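Local atomic coordinates of putative decarboxylase involved in desferrioxamine biosynthesis (Erwinia amylovora, PDB entry 5O5C), a protein that probably serves as the pyridoxal-phosphate-dependent lysine decarboxylase of desferrioxamine biosynthesis, a siderophore pathway in the fire blight pathogen. Residues G61-E66 against V461-N466; K53-P58 against W100-K105; M244-L249 against I278-A283; R208-K213 against Q251-C256. All coordinates share one frame; numbering follows the deposited sequence.

The four contacts form two pairs. Interactions 1 and 2 lie together, centres 14 Å apart, and touch where Gly465 O packs on Pro58 CD and Lys57 CB; both also meet the second subunit and tie the N-terminal part of the chain to later parts of the fold. Interactions 3 and 4 share helix 246-258, have centres 11 Å apart, and join through Leu249 on Phe210 and Met244 and Asp279 on Ser212. Interaction 2 lies across the chain's centre from this second pair, about 39 Å from interaction 3 between centres. Interaction 3 comes nearest the cofactor: the Asp279 side chain is about 9 Å from a bound pyridoxal phosphate, whereas the other three lie away from the annotated sites.

Interaction 1. Residues G61-E66 against V461-N466; sequences GILPHE and VFRSGN
Gly61 forms the tight side of this contact. Its CA sits against the last turn of helix 448-464 and makes CA-H...O contacts to Arg463 O at 3.1 Å and to Phe462 O at 3.5 Å. With no side chain, and with a positive phi of 88°, glycine lets the two backbones come this close. Gly465, also with positive phi, turns the chain out of the helix beside it, while Ser464 OG accepts from Asn466 N in an ST turn. The other side, looser and more exposed, is held by a salt bridge. The Arg463 chain leaves anti to its backbone N and bends at chi2 (63°), which carries the guanidinium along to Glu66. The grip is end-on, on syn lone pairs, the planes 39° apart: NH1 reaches Glu66 OE1 at 2.8 Å near the guanidinium plane, whereas the 2.6 Å bond from NH2 to OE2 is more bent and tilted. NH1 also donates to Gly61 O at 2.9 Å, from above that carbonyl's plane. Leu63 is the N-cap of helix 64-68, and its N-H meets Glu66 OE1 at 2.9 Å from above the carboxylate plane, so OE1 holds two donors. Pro64 suits the first helical turn, where no N-H is required. Leu63 lies across one guanidinium face, CD1 over its centre and CG 3.6 Å from Arg463 NH1. Phe462 stacks on Phe59.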
loop_
_atom_site.group_PDB
_atom_site.type_symbol
_atom_site.label_atom_id
_atom_site.label_comp_id
_atom_site.label_asym_id
_atom_site.label_seq_id
_atom_site.Cartn_x
_atom_site.Cartn_y
_atom_site.Cartn_z
ATOM N N GLY B 61 -2.633 7.797 27.847
ATOM C CA GLY B 61 -1.554 8.689 28.249
ATOM C C GLY B 61 -0.153 8.104 28.280
ATOM O O GLY B 61 0.812 8.840 28.390
ATOM N N ILE B 62 -0.017 6.789 28.187
ATOM C CA ILE B 62 1.290 6.167 28.356
ATOM C C ILE B 62 2.297 6.795 27.359
ATOM O O ILE B 62 1.925 7.250 26.255
ATOM C CB ILE B 62 1.186 4.611 28.319
ATOM C CG1 ILE B 62 0.189 4.082 29.386
ATOM C CG2 ILE B 62 2.528 3.914 28.485
ATOM C CD1 ILE B 62 0.297 4.565 30.839
ATOM N N LEU B 63 3.555 6.904 27.783
ATOM C CA LEU B 63 4.633 7.438 26.921
ATOM C C LEU B 63 5.357 6.287 26.172
ATOM O O LEU B 63 5.382 5.185 26.664
ATOM C CB LEU B 63 5.624 8.258 27.717
ATOM C CG LEU B 63 5.145 9.599 28.307
ATOM C CD1 LEU B 63 6.171 10.114 29.307
ATOM C CD2 LEU B 63 4.851 10.670 27.288
ATOM N N PRO B 64 5.935 6.550 24.979
ATOM C CA PRO B 64 6.653 5.515 24.210
ATOM C C PRO B 64 7.716 4.760 25.020
ATOM O O PRO B 64 7.775 3.525 24.974
ATOM C CB PRO B 64 7.281 6.289 23.047
ATOM C CG PRO B 64 6.530 7.572 22.946
ATOM C CD PRO B 64 5.753 7.793 24.213
ATOM N N HIS B 65 8.530 5.483 25.773
ATOM C CA HIS B 65 9.482 4.825 26.674
ATOM C C HIS B 65 8.778 3.952 27.728
ATOM O O HIS B 65 9.236 2.859 27.961
ATOM C CB HIS B 65 10.572 5.768 27.244
ATOM C CG HIS B 65 10.077 6.800 28.196
ATOM N ND1 HIS B 65 9.747 6.512 29.506
ATOM C CD2 HIS B 65 9.912 8.137 28.048
ATOM C CE1 HIS B 65 9.355 7.619 30.111
ATOM N NE2 HIS B 65 9.443 8.619 29.248
ATOM N N GLU B 66 7.635 4.372 28.283
ATOM C CA GLU B 66 6.940 3.518 29.273
ATOM C C GLU B 66 6.483 2.210 28.602
ATOM O O GLU B 66 6.699 1.129 29.136
ATOM C CB GLU B 66 5.772 4.238 29.942
ATOM C CG GLU B 66 6.171 5.429 30.824
ATOM C CD GLU B 66 5.017 6.407 31.148
ATOM O OE1 GLU B 66 3.923 6.325 30.588
ATOM O OE2 GLU B 66 5.213 7.307 31.979
ATOM N N VAL B 461 -2.797 17.297 27.397
ATOM C CA VAL B 461 -4.093 16.685 27.045
ATOM C C VAL B 461 -3.855 15.210 26.688
ATOM O O VAL B 461 -4.586 14.324 27.151
ATOM C CB VAL B 461 -4.802 17.432 25.886
ATOM C CG1 VAL B 461 -5.983 16.621 25.352
ATOM C CG2 VAL B 461 -5.309 18.776 26.347
ATOM N N PHE B 462 -2.785 14.963 25.924
ATOM C CA PHE B 462 -2.394 13.618 25.538
ATOM C C PHE B 462 -2.063 12.722 26.718
ATOM O O PHE B 462 -2.636 11.678 26.827
ATOM C CB PHE B 462 -1.230 13.638 24.545
ATOM C CG PHE B 462 -1.147 12.424 23.662
ATOM C CD1 PHE B 462 -2.288 11.892 23.046
ATOM C CD2 PHE B 462 0.098 11.852 23.370
ATOM C CE1 PHE B 462 -2.205 10.804 22.178
ATOM C CE2 PHE B 462 0.179 10.734 22.522
ATOM C CZ PHE B 462 -0.979 10.220 21.932
ATOM N N ARG B 463 -1.235 13.202 27.638
ATOM C CA ARG B 463 -0.829 12.462 28.838
ATOM C C ARG B 463 -2.048 12.125 29.723
ATOM O O ARG B 463 -2.186 10.997 30.191
ATOM C CB ARG B 463 0.223 13.286 29.594
ATOM C CG ARG B 463 0.832 12.669 30.835
ATOM C CD ARG B 463 1.588 11.413 30.459
ATOM N NE ARG B 463 2.367 10.862 31.547
ATOM C CZ ARG B 463 2.820 9.606 31.602
ATOM N NH1 ARG B 463 2.587 8.730 30.629
ATOM N NH2 ARG B 463 3.542 9.235 32.639
ATOM N N SER B 464 -2.969 13.083 29.871
ATOM C CA SER B 464 -4.196 12.843 30.588
ATOM C C SER B 464 -5.074 11.817 29.914
ATOM O O SER B 464 -5.973 11.333 30.542
ATOM C CB SER B 464 -5.033 14.111 30.737
ATOM O OG SER B 464 -5.942 14.299 29.613
ATOM N N GLY B 465 -4.893 11.600 28.610
ATOM C CA GLY B 465 -5.730 10.706 27.844
ATOM C C GLY B 465 -7.172 11.123 27.650
ATOM O O GLY B 465 -7.901 10.443 26.928
ATOM N N ASN B 466 -7.601 12.247 28.264
ATOM C CA ASN B 466 -9.011 12.508 28.363
ATOM C C ASN B 466 -9.523 13.024 27.025
ATOM O O ASN B 466 -10.694 13.024 26.781
ATOM C CB ASN B 466 -9.381 13.393 29.555
ATOM C CG ASN B 466 -9.157 12.710 30.930
ATOM O OD1 ASN B 466 -9.683 11.631 31.253
ATOM N ND2 ASN B 466 -8.407 13.380 31.757
#

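Interaction 2. Residues K53-P58 against W100-K105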
loop_
_atom_site.group_PDB
_atom_site.type_symbol
_atom_site.label_atom_id
_atom_site.label_comp_id
_atom_site.label_asym_id
_atom_site.label_seq_id
_atom_site.Cartn_x
_atom_site.Cartn_y
_atom_site.Cartn_z
ATOM N N LYS B 53 -16.084 -2.090 25.094
ATOM C CA LYS B 53 -16.997 -1.614 26.194
ATOM C C LYS B 53 -16.271 -0.938 27.361
ATOM O O LYS B 53 -16.858 -0.076 28.006
ATOM C CB LYS B 53 -17.895 -2.698 26.760
ATOM C CG LYS B 53 -19.083 -3.093 25.904
ATOM C CD LYS B 53 -19.863 -4.209 26.610
ATOM C CE LYS B 53 -21.064 -4.686 25.807
ATOM N NZ LYS B 53 -21.346 -6.126 26.094
ATOM N N GLY B 54 -15.022 -1.327 27.641
ATOM C CA GLY B 54 -14.241 -0.681 28.704
ATOM C C GLY B 54 -13.323 0.461 28.255
ATOM O O GLY B 54 -12.468 0.910 29.001
ATOM N N VAL B 55 -13.516 0.956 27.045
ATOM C CA VAL B 55 -12.897 2.203 26.618
ATOM C C VAL B 55 -13.674 3.392 27.174
ATOM O O VAL B 55 -14.777 3.701 26.719
ATOM C CB VAL B 55 -12.819 2.289 25.083
ATOM C CG1 VAL B 55 -12.152 3.578 24.665
ATOM C CG2 VAL B 55 -12.051 1.090 24.549
ATOM N N GLU B 56 -13.085 4.069 28.140
ATOM C CA GLU B 56 -13.663 5.280 28.754
ATOM C C GLU B 56 -13.080 6.569 28.166
ATOM O O GLU B 56 -13.511 7.693 28.498
ATOM C CB GLU B 56 -13.349 5.274 30.245
ATOM C CG GLU B 56 -14.230 4.341 31.027
ATOM C CD GLU B 56 -14.410 4.821 32.450
ATOM O OE1 GLU B 56 -13.401 4.785 33.190
ATOM O OE2 GLU B 56 -15.542 5.236 32.807
ATOM N N LYS B 57 -12.073 6.421 27.319
ATOM C CA LYS B 57 -11.336 7.574 26.867
ATOM C C LYS B 57 -10.498 7.145 25.684
ATOM O O LYS B 57 -10.257 5.972 25.520
ATOM C CB LYS B 57 -10.502 8.230 28.002
ATOM C CG LYS B 57 -9.755 7.292 28.924
ATOM C CD LYS B 57 -8.896 8.062 29.916
ATOM C CE LYS B 57 -7.782 7.205 30.458
ATOM N NZ LYS B 57 -6.791 8.060 31.137
ATOM N N PRO B 58 -10.139 8.098 24.827
ATOM C CA PRO B 58 -9.492 7.811 23.560
ATOM C C PRO B 58 -8.075 7.313 23.653
ATOM O O PRO B 58 -7.625 6.672 22.733
ATOM C CB PRO B 58 -9.573 9.144 22.796
ATOM C CG PRO B 58 -9.801 10.183 23.820
ATOM C CD PRO B 58 -10.524 9.519 24.944
ATOM N N TRP B 100 -7.933 5.125 20.369
ATOM C CA TRP B 100 -9.298 4.770 19.969
ATOM C C TRP B 100 -9.999 5.813 19.168
ATOM O O TRP B 100 -10.682 6.713 19.733
ATOM C CB TRP B 100 -10.131 4.430 21.198
ATOM C CG TRP B 100 -9.572 3.309 21.841
ATOM C CD1 TRP B 100 -8.719 3.315 22.877
ATOM C CD2 TRP B 100 -9.705 1.961 21.423
ATOM N NE1 TRP B 100 -8.353 2.027 23.194
ATOM C CE2 TRP B 100 -8.942 1.176 22.308
ATOM C CE3 TRP B 100 -10.459 1.322 20.428
ATOM C CZ2 TRP B 100 -8.859 -0.206 22.190
ATOM C CZ3 TRP B 100 -10.386 -0.000 20.323
ATOM C CH2 TRP B 100 -9.601 -0.777 21.216
ATOM N N PHE B 101 -9.923 5.675 17.843
ATOM C CA PHE B 101 -10.505 6.720 17.000
ATOM C C PHE B 101 -12.022 6.797 17.089
ATOM O O PHE B 101 -12.610 7.873 16.844
ATOM C CB PHE B 101 -10.065 6.591 15.564
ATOM C CG PHE B 101 -8.582 6.465 15.387
ATOM C CD1 PHE B 101 -7.717 7.388 15.948
ATOM C CD2 PHE B 101 -8.042 5.411 14.624
ATOM C CE1 PHE B 101 -6.367 7.278 15.760
ATOM C CE2 PHE B 101 -6.675 5.296 14.455
ATOM C CZ PHE B 101 -5.840 6.225 15.036
ATOM N N HIS B 102 -12.671 5.701 17.479
ATOM C CA HIS B 102 -14.137 5.680 17.618
ATOM C C HIS B 102 -14.627 6.530 18.770
ATOM O O HIS B 102 -15.767 6.980 18.776
ATOM C CB HIS B 102 -14.713 4.271 17.717
ATOM C CG HIS B 102 -14.414 3.574 19.004
ATOM N ND1 HIS B 102 -15.246 3.644 20.103
ATOM C CD2 HIS B 102 -13.354 2.830 19.388
ATOM C CE1 HIS B 102 -14.725 2.948 21.099
ATOM N NE2 HIS B 102 -13.587 2.426 20.687
ATOM N N HIS B 103 -13.737 6.832 19.704
ATOM C CA HIS B 103 -14.148 7.583 20.861
ATOM C C HIS B 103 -14.454 9.023 20.444
ATOM O O HIS B 103 -13.631 9.625 19.747
ATOM C CB HIS B 103 -13.070 7.571 21.911
ATOM C CG HIS B 103 -13.596 7.891 23.255
ATOM N ND1 HIS B 103 -13.852 9.173 23.649
ATOM C CD2 HIS B 103 -14.079 7.090 24.233
ATOM C CE1 HIS B 103 -14.394 9.161 24.852
ATOM N NE2 HIS B 103 -14.544 7.905 25.225
ATOM N N PRO B 104 -15.618 9.580 20.860
ATOM C CA PRO B 104 -15.917 10.994 20.615
ATOM C C PRO B 104 -14.849 12.027 20.966
ATOM O O PRO B 104 -14.832 13.123 20.378
ATOM C CB PRO B 104 -17.174 11.252 21.482
ATOM C CG PRO B 104 -17.663 9.911 21.935
ATOM C CD PRO B 104 -16.835 8.865 21.276
ATOM N N LYS B 105 -13.966 11.726 21.913
ATOM C CA LYS B 105 -12.976 12.727 22.314
ATOM C C LYS B 105 -11.623 12.608 21.588
ATOM O O LYS B 105 -10.658 13.324 21.954
ATOM C CB LYS B 105 -12.846 12.747 23.831
ATOM C CG LYS B 105 -14.111 13.273 24.510
ATOM C CD LYS B 105 -14.113 12.975 26.014
ATOM C CE LYS B 105 -15.043 13.816 26.859
ATOM N NZ LYS B 105 -16.101 14.527 26.135
#
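Two rings of segment 100-105 receive the 53-58 loop. One face of the Trp100 indole carries Val55 CG2 in a CH-pi contact, 3.9 Å from the centroid of the five-membered ring and 14° off its normal; Pro58 O lies at the indole's edge. Val55 CG1 touches the same indole, 3.8 Å from Trp100 CG, so a branched residue spans it with both methyls. His103 is sandwiched: Pro58 CD and Lys57 CA lie over one face, Pro104 CD over the other. Pro58 CD is 3.9 Å from the His103 ring centroid, a second CH-pi contact that suits proline's compact, rigid ring. At the imidazole edge, ND1 accepts Lys105 N at 3.1 Å, close to the ring plane, which fixes the ring's rotation. One nearly straight bond joins the backbones, Trp100 N to Pro58 O at 2.8 Å and 170°. Lys105 CB rests on Pro58 CG, while its amine leads away to salt bridges with Asp493 and Asp496. Beyond the contact, Trp100 packs on Val128 of the second subunit. Residues 100-103 form a type I beta turn, closed by His103 N to Trp100 O, and a proline-containing loop docks on it beside the subunit interface of this fold-type I enzyme.

Interaction 3. Residues M244-L249 against I278-A283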
loop_
_atom_site.group_PDB
_atom_site.type_symbol
_atom_site.label_atom_id
_atom_site.label_comp_id
_atom_site.label_asym_id
_atom_site.label_seq_id
_atom_site.Cartn_x
_atom_site.Cartn_y
_atom_site.Cartn_z
ATOM N N MET B 244 -5.293 29.006 -1.470
ATOM C CA MET B 244 -4.306 29.480 -2.390
ATOM C C MET B 244 -4.759 30.735 -3.164
ATOM O O MET B 244 -5.822 30.782 -3.752
ATOM C CB MET B 244 -3.919 28.387 -3.385
ATOM C CG MET B 244 -2.917 28.845 -4.428
ATOM S SD MET B 244 -2.699 27.623 -5.706
ATOM C CE MET B 244 -1.565 28.454 -6.727
ATOM N N ASP B 245 -3.898 31.736 -3.201
ATOM C CA ASP B 245 -4.220 33.003 -3.864
ATOM C C ASP B 245 -3.839 32.991 -5.332
ATOM O O ASP B 245 -2.675 32.953 -5.662
ATOM C CB ASP B 245 -3.482 34.110 -3.151
ATOM C CG ASP B 245 -3.819 35.488 -3.695
ATOM O OD1 ASP B 245 -4.298 35.627 -4.848
ATOM O OD2 ASP B 245 -3.567 36.428 -2.952
ATOM N N VAL B 246 -4.818 33.071 -6.210
ATOM C CA VAL B 246 -4.588 32.901 -7.646
ATOM C C VAL B 246 -3.810 34.047 -8.271
ATOM O O VAL B 246 -3.082 33.823 -9.212
ATOM C CB VAL B 246 -5.880 32.660 -8.442
ATOM C CG1 VAL B 246 -6.689 31.545 -7.806
ATOM C CG2 VAL B 246 -6.742 33.925 -8.540
ATOM N N ASP B 247 -3.996 35.265 -7.741
ATOM C CA ASP B 247 -3.122 36.432 -8.057
ATOM C C ASP B 247 -1.670 36.095 -7.773
ATOM O O ASP B 247 -0.778 36.410 -8.603
ATOM C CB ASP B 247 -3.500 37.703 -7.260
ATOM C CG ASP B 247 -4.889 38.259 -7.615
ATOM O OD1 ASP B 247 -5.445 37.948 -8.696
ATOM O OD2 ASP B 247 -5.425 39.027 -6.793
ATOM N N CYS B 248 -1.419 35.468 -6.614
ATOM C CA CYS B 248 -0.055 35.099 -6.267
ATOM C C CYS B 248 0.460 33.976 -7.183
ATOM O O CYS B 248 1.655 33.905 -7.423
ATOM C CB CYS B 248 0.070 34.656 -4.809
ATOM S SG CYS B 248 -0.339 35.925 -3.586
ATOM N N LEU B 249 -0.429 33.065 -7.615
ATOM C CA LEU B 249 -0.051 31.979 -8.564
ATOM C C LEU B 249 0.394 32.608 -9.879
ATOM O O LEU B 249 1.454 32.253 -10.412
ATOM C CB LEU B 249 -1.216 31.059 -8.852
ATOM C CG LEU B 249 -1.026 29.896 -9.862
ATOM C CD1 LEU B 249 0.166 29.012 -9.497
ATOM C CD2 LEU B 249 -2.270 29.029 -10.100
ATOM N N ILE B 278 -10.231 25.022 0.820
ATOM C CA ILE B 278 -10.449 24.532 -0.528
ATOM C C ILE B 278 -9.868 25.619 -1.408
ATOM O O ILE B 278 -10.387 26.741 -1.374
ATOM C CB ILE B 278 -11.959 24.320 -0.802
ATOM C CG1 ILE B 278 -12.468 23.071 -0.041
ATOM C CG2 ILE B 278 -12.234 24.152 -2.290
ATOM C CD1 ILE B 278 -13.946 23.061 0.297
ATOM N N ASP B 279 -8.787 25.305 -2.127
ATOM C CA ASP B 279 -8.227 26.208 -3.138
ATOM C C ASP B 279 -9.320 26.500 -4.242
ATOM O O ASP B 279 -10.295 25.746 -4.381
ATOM C CB ASP B 279 -6.921 25.651 -3.747
ATOM C CG ASP B 279 -5.742 25.505 -2.721
ATOM O OD1 ASP B 279 -5.749 26.113 -1.640
ATOM O OD2 ASP B 279 -4.786 24.738 -3.014
ATOM N N PRO B 280 -9.208 27.632 -4.957
ATOM C CA PRO B 280 -10.245 28.052 -5.981
ATOM C C PRO B 280 -10.039 27.266 -7.242
ATOM O O PRO B 280 -9.112 27.558 -8.023
ATOM C CB PRO B 280 -9.956 29.547 -6.222
ATOM C CG PRO B 280 -8.706 29.835 -5.541
ATOM C CD PRO B 280 -8.260 28.723 -4.638
ATOM N N LEU B 281 -10.854 26.242 -7.444
ATOM C CA LEU B 281 -10.553 25.257 -8.475
ATOM C C LEU B 281 -10.707 25.829 -9.857
ATOM O O LEU B 281 -9.806 25.677 -10.714
ATOM C CB LEU B 281 -11.412 24.011 -8.267
ATOM C CG LEU B 281 -11.115 23.283 -6.933
ATOM C CD1 LEU B 281 -11.982 22.032 -6.807
ATOM C CD2 LEU B 281 -9.644 22.908 -6.816
ATOM N N GLY B 282 -11.844 26.501 -10.069
ATOM C CA GLY B 282 -12.133 27.181 -11.323
ATOM C C GLY B 282 -11.051 28.127 -11.796
ATOM O O GLY B 282 -10.571 28.007 -12.900
ATOM N N ALA B 283 -10.623 29.041 -10.944
ATOM C CA ALA B 283 -9.567 29.978 -11.306
ATOM C C ALA B 283 -8.217 29.286 -11.638
ATOM O O ALA B 283 -7.580 29.569 -12.649
ATOM C CB ALA B 283 -9.399 30.968 -10.216
#
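A junction of two helix starts, mostly apolar with one polar bond, sits at one edge of the seven-stranded sheet, where helices 246-258 and 281-290 begin side by side. The bond runs from Met244 N to Asp279 OD1 at 2.9 Å and is nearly straight (169°), with the donor above the carboxylate plane. The other oxygen, OD2, accepts from Thr269 N, so the aspartate bridges the approach to one helix and the end of strand 262-269. That strand, helix 281-290 and the neighbouring parallel strand 294-299 make a beta-alpha-beta unit of the fold-type I large domain, and Asp279 lies in its connecting loop. Next to this bond the packing is apolar. Val246 CG1, anti to its carbonyl carbon, presses on Pro280 CG at 3.5 Å, tighter than usual for two carbons, and also meets Ala283 CB at 3.7 Å. Ala283, with only a methyl, lets the valine methyl pack against it, and proline, at the N-cap of its helix, offers a compact surface whose CD lies 3.3 Å from Met244 O. Met244 turns only its CB toward Asp279; the extended chain runs on to Val236 and Ile284. At the other helix start, Asp245 caps with a weak bond from Cys248 N to OD1.

Interaction 4. Residues R208-K213 against Q251-C256; sequences RVFTSK and QEVQRC
Glu252 O is held by a single helical bond within the two segments, from Cys256 N at 3.0 Å. No hydrogen bond crosses the contact, and the polar end of Arg208 looks elsewhere, its NH1 bonding to Ala205 O. What crosses is the ring of Phe210. The phenyl leaves the strand with CG anti to the carbonyl carbon (chi1 -57°) and thrusts its CZ end at the helix. Val253 CG2 stands over one face, 3.8 Å from the ring centroid and 21° off the normal, displaced toward the CZ rim, where it comes within 3.5 Å of Phe210 CZ. Glu252 touches with its CB, 3.7 Å from Phe210 CE2, and with its backbone carbonyl, while the carboxylate leads away. Cys256 brings its sulfur obliquely to the same ring, SG 5.4 Å from the centroid, and packs as well against Arg208 CB, 4.0 Å away. A short side chain ending in a polarisable sulfur suits a place between an aromatic tip and an aliphatic stem. Glu252, Val253 and Cys256 follow one another at positions i, i+1 and i+4, so they form one side of the helix. The strand alternates: Arg208 and Phe210 face this helix, whereas Val209 and Thr211 meet helix 218-225 on the sheet's other side. With axes 10.0 Å apart and running nearly antiparallel at 157°, strand and helix show the alpha/beta packing of the large domain of fold-type I enzymes, in which helices cover both faces of a mostly parallel sheet.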
loop_
_atom_site.group_PDB
_atom_site.type_symbol
_atom_site.label_atom_id
_atom_site.label_comp_id
_atom_site.label_asym_id
_atom_site.label_seq_id
_atom_site.Cartn_x
_atom_site.Cartn_y
_atom_site.Cartn_z
ATOM N N ARG B 208 8.797 23.404 -13.275
ATOM C CA ARG B 208 8.320 23.873 -11.992
ATOM C C ARG B 208 6.888 23.476 -11.772
ATOM O O ARG B 208 6.079 23.576 -12.668
ATOM C CB ARG B 208 8.508 25.392 -11.852
ATOM C CG ARG B 208 9.980 25.801 -11.705
ATOM C CD ARG B 208 10.606 25.325 -10.390
ATOM N NE ARG B 208 12.011 25.710 -10.215
ATOM C CZ ARG B 208 13.072 25.039 -10.682
ATOM N NH1 ARG B 208 12.945 23.927 -11.410
ATOM N NH2 ARG B 208 14.285 25.498 -10.437
ATOM N N VAL B 209 6.607 23.062 -10.544
ATOM C CA VAL B 209 5.249 22.749 -10.059
ATOM C C VAL B 209 4.832 23.758 -9.006
ATOM O O VAL B 209 5.616 24.135 -8.163
ATOM C CB VAL B 209 5.178 21.337 -9.463
ATOM C CG1 VAL B 209 3.846 21.059 -8.778
ATOM C CG2 VAL B 209 5.486 20.307 -10.567
ATOM N N PHE B 210 3.579 24.173 -9.045
ATOM C CA PHE B 210 3.086 25.185 -8.119
ATOM C C PHE B 210 2.113 24.535 -7.152
ATOM O O PHE B 210 1.196 23.819 -7.565
ATOM C CB PHE B 210 2.403 26.331 -8.860
ATOM C CG PHE B 210 3.272 26.985 -9.868
ATOM C CD1 PHE B 210 3.338 26.483 -11.151
ATOM C CD2 PHE B 210 4.040 28.091 -9.543
ATOM C CE1 PHE B 210 4.162 27.056 -12.091
ATOM C CE2 PHE B 210 4.856 28.684 -10.491
ATOM C CZ PHE B 210 4.912 28.167 -11.774
ATOM N N THR B 211 2.307 24.816 -5.869
ATOM C CA THR B 211 1.374 24.390 -4.833
ATOM C C THR B 211 1.259 25.425 -3.767
ATOM O O THR B 211 2.162 26.237 -3.581
ATOM C CB THR B 211 1.814 23.123 -4.067
ATOM O OG1 THR B 211 3.137 23.273 -3.556
ATOM C CG2 THR B 211 1.770 21.976 -4.901
ATOM N N SER B 212 0.164 25.352 -3.029
ATOM C CA SER B 212 -0.030 26.193 -1.850
ATOM C C SER B 212 0.995 25.821 -0.768
ATOM O O SER B 212 1.330 24.653 -0.578
ATOM C CB SER B 212 -1.465 26.015 -1.310
ATOM O OG SER B 212 -1.756 26.922 -0.266
ATOM N N LYS B 213 1.507 26.819 -0.064
ATOM C CA LYS B 213 2.288 26.584 1.160
ATOM C C LYS B 213 1.568 25.676 2.177
ATOM O O LYS B 213 2.223 25.062 2.977
ATOM C CB LYS B 213 2.613 27.923 1.848
ATOM C CG LYS B 213 3.606 28.784 1.114
ATOM C CD LYS B 213 3.657 30.212 1.673
ATOM C CE LYS B 213 4.876 30.936 1.105
ATOM N NZ LYS B 213 5.087 32.291 1.665
ATOM N N GLN B 251 1.454 35.604 -10.452
ATOM C CA GLN B 251 2.777 36.187 -10.154
ATOM C C GLN B 251 3.908 35.161 -10.126
ATOM O O GLN B 251 5.018 35.397 -10.635
ATOM C CB GLN B 251 2.725 36.956 -8.820
ATOM C CG GLN B 251 1.921 38.239 -8.917
ATOM C CD GLN B 251 2.605 39.285 -9.795
ATOM O OE1 GLN B 251 2.308 39.412 -10.988
ATOM N NE2 GLN B 251 3.548 40.002 -9.217
ATOM N N GLU B 252 3.645 34.012 -9.523
ATOM C CA GLU B 252 4.681 32.947 -9.498
ATOM C C GLU B 252 4.978 32.365 -10.849
ATOM O O GLU B 252 6.124 32.105 -11.159
ATOM C CB GLU B 252 4.335 31.831 -8.524
ATOM C CG GLU B 252 5.193 31.848 -7.277
ATOM C CD GLU B 252 4.732 32.822 -6.252
ATOM O OE1 GLU B 252 3.586 33.302 -6.407
ATOM O OE2 GLU B 252 5.488 33.066 -5.281
ATOM N N VAL B 253 3.941 32.133 -11.644
ATOM C CA VAL B 253 4.111 31.586 -12.974
ATOM C C VAL B 253 4.919 32.545 -13.861
ATOM O O VAL B 253 5.776 32.086 -14.624
ATOM C CB VAL B 253 2.753 31.236 -13.615
ATOM C CG1 VAL B 253 2.899 30.942 -15.098
ATOM C CG2 VAL B 253 2.120 30.040 -12.906
ATOM N N GLN B 254 4.639 33.854 -13.734
ATOM C CA GLN B 254 5.300 34.919 -14.500
ATOM C C GLN B 254 6.752 35.165 -14.049
ATOM O O GLN B 254 7.628 35.407 -14.900
ATOM C CB GLN B 254 4.540 36.255 -14.368
ATOM C CG GLN B 254 3.078 36.275 -14.792
ATOM C CD GLN B 254 2.843 35.740 -16.183
ATOM O OE1 GLN B 254 3.438 36.218 -17.146
ATOM N NE2 GLN B 254 1.965 34.740 -16.300
ATOM N N ARG B 255 7.008 35.138 -12.738
ATOM C CA ARG B 255 8.402 35.203 -12.235
ATOM C C ARG B 255 9.196 34.008 -12.707
ATOM O O ARG B 255 10.373 34.114 -13.029
ATOM C CB ARG B 255 8.484 35.250 -10.712
ATOM C CG ARG B 255 8.559 36.652 -10.147
ATOM C CD ARG B 255 8.286 36.664 -8.645
ATOM N NE ARG B 255 7.674 37.917 -8.193
ATOM C CZ ARG B 255 7.349 38.197 -6.927
ATOM N NH1 ARG B 255 7.574 37.321 -5.943
ATOM N NH2 ARG B 255 6.803 39.373 -6.639
ATOM N N CYS B 256 8.533 32.855 -12.710
ATOM C CA CYS B 256 9.133 31.632 -13.195
ATOM C C CYS B 256 9.460 31.765 -14.697
ATOM O O CYS B 256 10.564 31.401 -15.138
ATOM C CB CYS B 256 8.200 30.461 -12.848
ATOM S SG CYS B 256 8.454 28.922 -13.714
#